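Local coordinates for protein carbohydrate kinase, FGGY (Rhodospirillum rubrum, PDB 3IFR) that probably phosphorylates D-xylulose with ATP, as a xylulose kinase of the FGGY family of carbohydrate kinases, at residues A[8-13]-A[21-26]. Residues are numbered along the deposited sequence; the frame is centred on the assembly and turned at random.
Sequences QVIGLD and AILVRL
Val9 exchanges two backbone hydrogen bonds with Val24, and Gly11 two with Ile22, which joins the antiparallel strands 8-13 and 21-25 with axes 4.7 Å apart. The straightest of the four runs from Val24 N to Val9 O, at 2.9 Å.

Gln8, Ile10, Leu12, Ala21, Leu23 and Arg25 share one face of the sheet. Leu23 CG lies anti to the backbone N (chi1 -177°). The methyl CD1 of Leu23 meets Ile10 CG1 at 3.6 Å and Gln8 OE1 at 3.7 Å. The Gln8 chain is extended beyond CG, and its side chain crosses that of Leu23 at a slant. The buried amide of Gln8 is satisfied by backbone: OE1 accepts from Arg76 N and NE2 donates to Asp74 O. An alanine in place of Gln8 would probably leave Arg76 N and Asp74 O without these mates and open a gap beside Leu23. Further along, Leu12 CD1 touches Ala21 CB at 3.9 Å. Helix 52-70 packs on Leu12, Ala21 and Leu23 on this face.

On the other face, Val9 CG1 lies 4.2 Å from Val24 CB. Leu26 CD1 reaches Val9 CB at 4.1 Å, and helix 437-448 packs on Val9 and Leu26.

The pair forms the beta hairpin that opens the N-terminal domain, in the mixed sheet of the actin-like ATPase fold of FGGY kinases.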
loop_
_atom_site.group_PDB
_atom_site.type_symbol
_atom_site.label_atom_id
_atom_site.label_comp_id
_atom_site.label_asym_id
_atom_site.label_seq_id
_atom_site.Cartn_x
_atom_site.Cartn_y
_atom_site.Cartn_z
ATOM N N GLN A 8 -9.854 5.957 24.598
ATOM C CA GLN A 8 -10.253 5.002 23.585
ATOM C C GLN A 8 -10.416 5.580 22.179
ATOM O O GLN A 8 -10.805 6.731 21.998
ATOM C CB GLN A 8 -11.573 4.373 24.019
ATOM C CG GLN A 8 -11.431 3.167 24.916
ATOM C CD GLN A 8 -12.684 2.360 24.939
ATOM O OE1 GLN A 8 -13.691 2.745 24.337
ATOM N NE2 GLN A 8 -12.647 1.243 25.619
ATOM N N VAL A 9 -10.168 4.742 21.182
ATOM C CA VAL A 9 -10.003 5.234 19.827
ATOM C C VAL A 9 -10.344 4.120 18.827
ATOM O O VAL A 9 -10.146 2.954 19.123
ATOM C CB VAL A 9 -8.550 5.832 19.700
ATOM C CG1 VAL A 9 -7.631 4.988 18.843
ATOM C CG2 VAL A 9 -8.592 7.260 19.268
ATOM N N ILE A 10 -10.887 4.462 17.659
ATOM C CA ILE A 10 -11.257 3.434 16.670
ATOM C C ILE A 10 -10.593 3.622 15.316
ATOM O O ILE A 10 -10.569 4.726 14.788
ATOM C CB ILE A 10 -12.773 3.420 16.416
ATOM C CG1 ILE A 10 -13.547 2.870 17.615
ATOM C CG2 ILE A 10 -13.149 2.639 15.133
ATOM C CD1 ILE A 10 -15.018 3.048 17.430
ATOM N N GLY A 11 -10.089 2.533 14.746
ATOM C CA GLY A 11 -9.720 2.535 13.338
ATOM C C GLY A 11 -10.614 1.610 12.520
ATOM O O GLY A 11 -10.947 0.485 12.937
ATOM N N LEU A 12 -10.996 2.082 11.334
ATOM C CA LEU A 12 -11.829 1.343 10.424
ATOM C C LEU A 12 -11.070 1.225 9.084
ATOM O O LEU A 12 -10.550 2.209 8.565
ATOM C CB LEU A 12 -13.137 2.115 10.229
ATOM C CG LEU A 12 -14.108 1.631 9.127
ATOM C CD1 LEU A 12 -14.634 0.217 9.445
ATOM C CD2 LEU A 12 -15.269 2.578 8.940
ATOM N N ASP A 13 -11.021 0.029 8.514
ATOM C CA ASP A 13 -10.279 -0.196 7.272
ATOM C C ASP A 13 -11.215 -0.751 6.177
ATOM O O ASP A 13 -11.709 -1.887 6.258
ATOM C CB ASP A 13 -9.085 -1.123 7.544
ATOM C CG ASP A 13 -8.424 -1.638 6.267
ATOM O OD1 ASP A 13 -8.578 -1.010 5.207
ATOM O OD2 ASP A 13 -7.758 -2.702 6.339
ATOM N N ALA A 21 -12.671 -3.259 11.619
ATOM C CA ALA A 21 -12.650 -2.164 12.586
ATOM C C ALA A 21 -12.065 -2.656 13.899
ATOM O O ALA A 21 -12.325 -3.793 14.308
ATOM C CB ALA A 21 -14.035 -1.639 12.856
ATOM N N ILE A 22 -11.342 -1.770 14.581
ATOM C CA ILE A 22 -10.792 -2.093 15.890
ATOM C C ILE A 22 -11.040 -1.005 16.924
ATOM O O ILE A 22 -11.141 0.197 16.596
ATOM C CB ILE A 22 -9.282 -2.327 15.813
ATOM C CG1 ILE A 22 -8.595 -0.996 15.503
ATOM C CG2 ILE A 22 -8.977 -3.379 14.735
ATOM C CD1 ILE A 22 -7.107 -1.129 15.175
ATOM N N LEU A 23 -11.140 -1.454 18.178
ATOM C CA LEU A 23 -11.289 -0.570 19.297
ATOM C C LEU A 23 -10.039 -0.717 20.098
ATOM O O LEU A 23 -9.685 -1.830 20.527
ATOM C CB LEU A 23 -12.477 -0.978 20.157
ATOM C CG LEU A 23 -12.781 -0.055 21.357
ATOM C CD1 LEU A 23 -13.111 1.382 20.905
ATOM C CD2 LEU A 23 -13.924 -0.594 22.219
ATOM N N VAL A 24 -9.374 0.407 20.328
ATOM C CA VAL A 24 -8.136 0.405 21.091
ATOM C C VAL A 24 -8.319 1.234 22.337
ATOM O O VAL A 24 -8.904 2.332 22.302
ATOM C CB VAL A 24 -7.014 1.064 20.281
ATOM C CG1 VAL A 24 -5.775 1.206 21.128
ATOM C CG2 VAL A 24 -6.769 0.322 18.972
ATOM N N ARG A 25 -7.848 0.696 23.443
ATOM C CA ARG A 25 -7.701 1.472 24.659
ATOM C C ARG A 25 -6.238 1.851 24.703
ATOM O O ARG A 25 -5.357 0.976 24.703
ATOM C CB ARG A 25 -8.035 0.612 25.880
ATOM C CG ARG A 25 -7.596 1.183 27.269
ATOM C CD ARG A 25 -7.556 0.048 28.327
ATOM N NE ARG A 25 -8.664 -0.895 28.092
ATOM C CZ ARG A 25 -8.633 -2.192 28.393
ATOM N NH1 ARG A 25 -7.534 -2.707 28.963
ATOM N NH2 ARG A 25 -9.697 -2.971 28.133
ATOM N N LEU A 26 -5.967 3.146 24.711
ATOM C CA LEU A 26 -4.585 3.587 24.759
ATOM C C LEU A 26 -3.980 3.330 26.156
ATOM O O LEU A 26 -4.676 3.428 27.163
ATOM C CB LEU A 26 -4.477 5.036 24.295
ATOM C CG LEU A 26 -4.975 5.102 22.829
ATOM C CD1 LEU A 26 -5.544 6.460 22.436
ATOM C CD2 LEU A 26 -3.924 4.636 21.790
#